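Local coordinates for carboxylesterase (Uncultured bacterium, PDB 5GMX), which hydrolyses carboxylic esters as a family VIII carboxylesterase of the beta-lactamase clan and also acts on oxyimino cephalosporins, at residues P126-M132 with H245-T249; W138-C142 with G166-E171. One frame throughout, in Å; residues are numbered along the deposited sequence.

How the contacts relate
Both contacts belong to the helical part of this beta-lactamase-type fold, on the same side of the chain's centre, with their own centres about 14 Å apart and their nearest atoms about 5 Å apart. Along the chain the order is 126-132, 138-142, 166-171, 245-249, and contact 2 therefore falls wholly between the two halves of contact 1. Contact 1 joins two loops, one of which supplies L248 to the ligand pocket, whereas contact 2 is a buried crossing of helices 138-146 and 165-175. Helix 138-146 links them: its first turn builds contact 2, and M144 further along packs on P126 and V130 of contact 1.

Contact 1. Residues P126-M132 with H245-T249; sequences PRERVEM and HPPLT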
loop_
_atom_site.group_PDB
_atom_site.type_symbol
_atom_site.label_atom_id
_atom_site.label_comp_id
_atom_site.label_asym_id
_atom_site.label_seq_id
_atom_site.Cartn_x
_atom_site.Cartn_y
_atom_site.Cartn_z
ATOM N N PRO A 126 -13.795 11.252 -7.042
ATOM C CA PRO A 126 -14.251 12.601 -7.409
ATOM C C PRO A 126 -15.583 12.532 -8.137
ATOM O O PRO A 126 -15.767 11.637 -8.952
ATOM C CB PRO A 126 -13.145 13.117 -8.341
ATOM C CG PRO A 126 -11.972 12.180 -8.119
ATOM C CD PRO A 126 -12.573 10.865 -7.767
ATOM N N ARG A 127 -16.495 13.452 -7.853
ATOM C CA ARG A 127 -17.799 13.411 -8.497
ATOM C C ARG A 127 -17.696 13.779 -9.975
ATOM O O ARG A 127 -18.401 13.223 -10.818
ATOM C CB ARG A 127 -18.776 14.344 -7.787
ATOM C CG ARG A 127 -19.483 13.690 -6.623
ATOM C CD ARG A 127 -20.498 14.618 -5.963
ATOM N NE ARG A 127 -21.015 14.003 -4.746
ATOM C CZ ARG A 127 -21.997 13.107 -4.726
ATOM N NH1 ARG A 127 -22.565 12.725 -5.863
ATOM N NH2 ARG A 127 -22.403 12.583 -3.574
ATOM N N GLU A 128 -16.795 14.695 -10.298
ATOM C CA GLU A 128 -16.651 15.125 -11.680
ATOM C C GLU A 128 -15.493 14.420 -12.375
ATOM O O GLU A 128 -14.538 13.977 -11.733
ATOM C CB GLU A 128 -16.487 16.643 -11.733
ATOM C CG GLU A 128 -17.748 17.375 -11.269
ATOM C CD GLU A 128 -17.546 18.864 -11.071
ATOM O OE1 GLU A 128 -16.380 19.301 -10.955
ATOM O OE2 GLU A 128 -18.561 19.596 -11.029
ATOM N N ARG A 129 -15.596 14.323 -13.696
ATOM C CA ARG A 129 -14.592 13.659 -14.510
ATOM C C ARG A 129 -13.248 14.366 -14.384
ATOM O O ARG A 129 -13.158 15.575 -14.578
ATOM C CB ARG A 129 -15.053 13.621 -15.969
ATOM C CG ARG A 129 -14.500 12.463 -16.782
ATOM C CD ARG A 129 -15.336 12.229 -18.037
ATOM N NE ARG A 129 -15.753 13.479 -18.670
ATOM C CZ ARG A 129 -14.989 14.201 -19.486
ATOM N NH1 ARG A 129 -13.755 13.798 -19.777
ATOM N NH2 ARG A 129 -15.459 15.326 -20.014
ATOM N N VAL A 130 -12.202 13.606 -14.076
ATOM C CA VAL A 130 -10.875 14.185 -13.906
ATOM C C VAL A 130 -9.869 13.612 -14.906
ATOM O O VAL A 130 -9.973 12.459 -15.324
ATOM C CB VAL A 130 -10.336 13.970 -12.465
ATOM C CG1 VAL A 130 -11.257 14.614 -11.442
ATOM C CG2 VAL A 130 -10.158 12.497 -12.168
ATOM N N GLU A 131 -8.907 14.443 -15.298
ATOM C CA GLU A 131 -7.788 14.002 -16.119
ATOM C C GLU A 131 -6.668 13.501 -15.201
ATOM O O GLU A 131 -6.701 13.741 -13.997
ATOM C CB GLU A 131 -7.277 15.149 -17.002
ATOM C CG GLU A 131 -8.336 15.848 -17.852
ATOM C CD GLU A 131 -8.988 14.935 -18.879
ATOM O OE1 GLU A 131 -8.291 14.063 -19.441
ATOM O OE2 GLU A 131 -10.203 15.100 -19.132
HETATM N N MSE A 132 -5.683 12.813 -15.768
HETATM C CA MSE A 132 -4.518 12.367 -15.004
HETATM C C MSE A 132 -3.727 13.558 -14.462
HETATM O O MSE A 132 -3.219 13.541 -13.323
HETATM C CB MSE A 132 -3.616 11.493 -15.876
HETATM C CG MSE A 132 -4.229 10.161 -16.259
HETATM SE SE MSE A 132 -4.362 8.999 -14.702
HETATM C CE MSE A 132 -5.277 7.462 -15.513
ATOM N N HIS A 245 -13.235 7.839 -12.623
ATOM C CA HIS A 245 -12.688 9.188 -12.471
ATOM C C HIS A 245 -11.356 9.218 -11.705
ATOM O O HIS A 245 -11.330 9.562 -10.523
ATOM C CB HIS A 245 -13.694 10.099 -11.750
ATOM C CG HIS A 245 -14.964 10.331 -12.508
ATOM N ND1 HIS A 245 -16.063 10.946 -11.945
ATOM C CD2 HIS A 245 -15.316 10.026 -13.779
ATOM C CE1 HIS A 245 -17.037 11.008 -12.836
ATOM N NE2 HIS A 245 -16.607 10.460 -13.959
ATOM N N PRO A 246 -10.242 8.878 -12.374
ATOM C CA PRO A 246 -10.132 8.388 -13.747
ATOM C C PRO A 246 -10.023 6.867 -13.751
ATOM O O PRO A 246 -9.845 6.267 -12.688
ATOM C CB PRO A 246 -8.839 9.036 -14.228
ATOM C CG PRO A 246 -7.964 9.005 -12.985
ATOM C CD PRO A 246 -8.905 9.076 -11.780
ATOM N N PRO A 247 -10.165 6.235 -14.921
ATOM C CA PRO A 247 -9.916 4.790 -14.917
ATOM C C PRO A 247 -8.418 4.484 -14.984
ATOM O O PRO A 247 -7.727 5.021 -15.846
ATOM C CB PRO A 247 -10.647 4.296 -16.172
ATOM C CG PRO A 247 -10.888 5.516 -17.021
ATOM C CD PRO A 247 -10.501 6.751 -16.257
ATOM N N LEU A 248 -7.929 3.637 -14.085
ATOM C CA LEU A 248 -6.516 3.274 -14.069
ATOM C C LEU A 248 -6.263 2.096 -14.994
ATOM O O LEU A 248 -7.165 1.311 -15.266
ATOM C CB LEU A 248 -6.047 2.928 -12.659
ATOM C CG LEU A 248 -6.121 4.013 -11.584
ATOM C CD1 LEU A 248 -5.441 3.513 -10.315
ATOM C CD2 LEU A 248 -5.514 5.347 -12.055
ATOM N N THR A 249 -5.039 1.995 -15.500
ATOM C CA THR A 249 -4.662 0.910 -16.401
ATOM C C THR A 249 -3.253 0.436 -16.072
ATOM O O THR A 249 -2.528 1.104 -15.340
ATOM C CB THR A 249 -4.722 1.345 -17.886
ATOM O OG1 THR A 249 -3.805 2.426 -18.105
ATOM C CG2 THR A 249 -6.137 1.791 -18.278
#
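The carbonyl oxygen of P126 accepts a hydrogen bond from the imidazole of H245, with ND1 to O at 3.1 Å and an N-H...O angle of 164°. The oxygen lies in the plane of the ring, while ND1 stands 32° out of the carbonyl plane of P126. H245 is the first residue after helix 237-244 to leave helical geometry, and its ring reaches into the bend of 126-130. R127 O comes up to the ring edge, 3.3 Å from CE1. One face is covered by the backbone of R129, whose CA sits almost straight above the ring centre at 3.7 Å in a CH-pi contact. The edge bond and this cover together probably restrict rotation of the imidazole, and Y240 adds an edge-to-face contact. Next along the chain, V130 turns CG2 to the start of the proline pair, 3.7 Å from P246 CD. The peptide bond between H245 and P246 is cis. Selenomethionine M132 bends at chi2 (-70°), which brings SE to 4.0 Å from P246 CG. The extended last bond of M132 carries CE on to L248 CD2, at 4.1 Å. Near the start of 126-132, R127 NH2 is bonded to the backbone O of W149. L248 lines the ligand pocket and touches the bound phenylmethanesulfonic acid, so that 126-132, through M132, packs on a pocket residue beside what is probably the SxxK active site of the beta-lactamase fold.

Contact 2. Residues W138-C142 with G166-E171; sequences WDKLC and GHIAGE
The imidazole of H167 is sandwiched between two side chains of helix 138-142: the methyl CD2 of L141 lies over the centre of one face, and the six-membered ring of W138 covers the other, with C142 SG near the ring plane at the edge. The ring pair is an offset stack, its centroids 4.3 Å apart and its planes inclined by 27°. Together these groups fill a helix-helix crossing, in which the short axes of 138-142 and 166-171 pass 10.1 Å apart at -101°, close to perpendicular. W138 spans the junction. Its CG is anti to the backbone N, which carries the indole across to helix 166-171, where CE3 comes within 3.4 Å of H167 CD2. C142 SG rests toward the rim of the same indole face, 3.4 Å above its plane, and also packs 3.9 Å from E171 CB. The far end of the indole runs along the backbone of the second helix. CH2 approaches G166 O, and G170 C lies at the ring edge; with no side chain at G170, the benzene ring can settle close against the helix. This packing joins two helices of the helical part of the fold, with P264 touching W138 and W100 reaching both C142 and E171. The buried carboxylate of E171 has several partners: salt bridges run from OE1 to R174 and from OE2 to R175, which probably stabilise its negative charge. A water donates to both D139 OD1 and E171 OE2, bridging the helices. Directly between the helices, W138 NE1 donates a nearly straight bond (170°) to E171 OE1 at 2.9 Å, meeting the anti side of that oxygen and tilted out of the carboxylate plane.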
loop_
_atom_site.group_PDB
_atom_site.type_symbol
_atom_site.label_atom_id
_atom_site.label_comp_id
_atom_site.label_asym_id
_atom_site.label_seq_id
_atom_site.Cartn_x
_atom_site.Cartn_y
_atom_site.Cartn_z
ATOM N N TRP A 138 -1.684 18.172 -6.571
ATOM C CA TRP A 138 -2.049 17.755 -5.216
ATOM C C TRP A 138 -3.071 18.661 -4.523
ATOM O O TRP A 138 -4.135 18.204 -4.069
ATOM C CB TRP A 138 -0.793 17.663 -4.348
ATOM C CG TRP A 138 -1.078 17.156 -2.972
ATOM C CD1 TRP A 138 -1.471 17.890 -1.889
ATOM C CD2 TRP A 138 -1.010 15.795 -2.532
ATOM N NE1 TRP A 138 -1.645 17.070 -0.801
ATOM C CE2 TRP A 138 -1.371 15.778 -1.170
ATOM C CE3 TRP A 138 -0.668 14.589 -3.155
ATOM C CZ2 TRP A 138 -1.396 14.602 -0.416
ATOM C CZ3 TRP A 138 -0.696 13.420 -2.405
ATOM C CH2 TRP A 138 -1.055 13.437 -1.051
ATOM N N ASP A 139 -2.733 19.939 -4.422
ATOM C CA ASP A 139 -3.552 20.895 -3.683
ATOM C C ASP A 139 -4.927 21.074 -4.317
ATOM O O ASP A 139 -5.925 21.261 -3.621
ATOM C CB ASP A 139 -2.830 22.238 -3.588
ATOM C CG ASP A 139 -1.518 22.135 -2.822
ATOM O OD1 ASP A 139 -1.420 21.263 -1.925
ATOM O OD2 ASP A 139 -0.587 22.919 -3.120
ATOM N N LYS A 140 -4.969 21.023 -5.642
ATOM C CA LYS A 140 -6.216 21.196 -6.375
ATOM C C LYS A 140 -7.153 19.994 -6.172
ATOM O O LYS A 140 -8.352 20.154 -5.903
ATOM C CB LYS A 140 -5.920 21.411 -7.860
ATOM C CG LYS A 140 -7.141 21.665 -8.711
ATOM C CD LYS A 140 -6.728 22.029 -10.131
ATOM C CE LYS A 140 -7.863 21.806 -11.111
ATOM N NZ LYS A 140 -8.955 22.787 -10.863
ATOM N N LEU A 141 -6.601 18.790 -6.294
ATOM C CA LEU A 141 -7.383 17.582 -6.060
ATOM C C LEU A 141 -7.912 17.535 -4.623
ATOM O O LEU A 141 -9.081 17.210 -4.394
ATOM C CB LEU A 141 -6.557 16.335 -6.352
ATOM C CG LEU A 141 -7.378 15.048 -6.299
ATOM C CD1 LEU A 141 -8.359 15.004 -7.457
ATOM C CD2 LEU A 141 -6.469 13.833 -6.326
ATOM N N CYS A 142 -7.047 17.881 -3.670
ATOM C CA CYS A 142 -7.427 17.904 -2.260
ATOM C C CYS A 142 -8.531 18.935 -1.988
ATOM O O CYS A 142 -9.456 18.665 -1.209
ATOM C CB CYS A 142 -6.199 18.179 -1.382
ATOM S SG CYS A 142 -5.060 16.747 -1.276
ATOM N N GLY A 166 -4.924 8.058 -0.856
ATOM C CA GLY A 166 -3.603 8.597 -0.609
ATOM C C GLY A 166 -3.607 10.102 -0.442
ATOM O O GLY A 166 -2.866 10.643 0.380
ATOM N N HIS A 167 -4.459 10.782 -1.209
ATOM C CA HIS A 167 -4.570 12.231 -1.120
ATOM C C HIS A 167 -5.214 12.712 0.182
ATOM O O HIS A 167 -4.748 13.684 0.775
ATOM C CB HIS A 167 -5.367 12.784 -2.303
ATOM C CG HIS A 167 -4.555 12.935 -3.553
ATOM N ND1 HIS A 167 -4.300 11.883 -4.404
ATOM C CD2 HIS A 167 -3.919 14.009 -4.078
ATOM C CE1 HIS A 167 -3.555 12.304 -5.411
ATOM N NE2 HIS A 167 -3.306 13.589 -5.235
ATOM N N ILE A 168 -6.291 12.065 0.621
ATOM C CA ILE A 168 -6.974 12.537 1.823
ATOM C C ILE A 168 -6.179 12.166 3.085
ATOM O O ILE A 168 -5.976 13.012 3.992
ATOM C CB ILE A 168 -8.430 12.008 1.901
ATOM C CG1 ILE A 168 -8.473 10.483 1.805
ATOM C CG2 ILE A 168 -9.268 12.615 0.783
ATOM C CD1 ILE A 168 -9.883 9.913 1.684
ATOM N N ALA A 169 -5.704 10.919 3.132
ATOM C CA ALA A 169 -4.842 10.490 4.232
ATOM C C ALA A 169 -3.595 11.376 4.296
ATOM O O ALA A 169 -3.235 11.941 5.349
ATOM C CB ALA A 169 -4.447 9.024 4.057
ATOM N N GLY A 170 -2.978 11.528 3.131
ATOM C CA GLY A 170 -1.754 12.291 2.985
ATOM C C GLY A 170 -1.922 13.753 3.342
ATOM O O GLY A 170 -1.014 14.364 3.896
ATOM N N GLU A 171 -3.077 14.326 3.018
ATOM C CA GLU A 171 -3.299 15.733 3.304
ATOM C C GLU A 171 -3.468 15.935 4.800
ATOM O O GLU A 171 -3.036 16.959 5.344
ATOM C CB GLU A 171 -4.503 16.281 2.539
ATOM C CG GLU A 171 -4.753 17.777 2.752
ATOM C CD GLU A 171 -3.595 18.682 2.307
ATOM O OE1 GLU A 171 -2.606 18.193 1.716
ATOM O OE2 GLU A 171 -3.677 19.904 2.558
HETATM O O HOH W 1 -3.449 21.283 0.365
#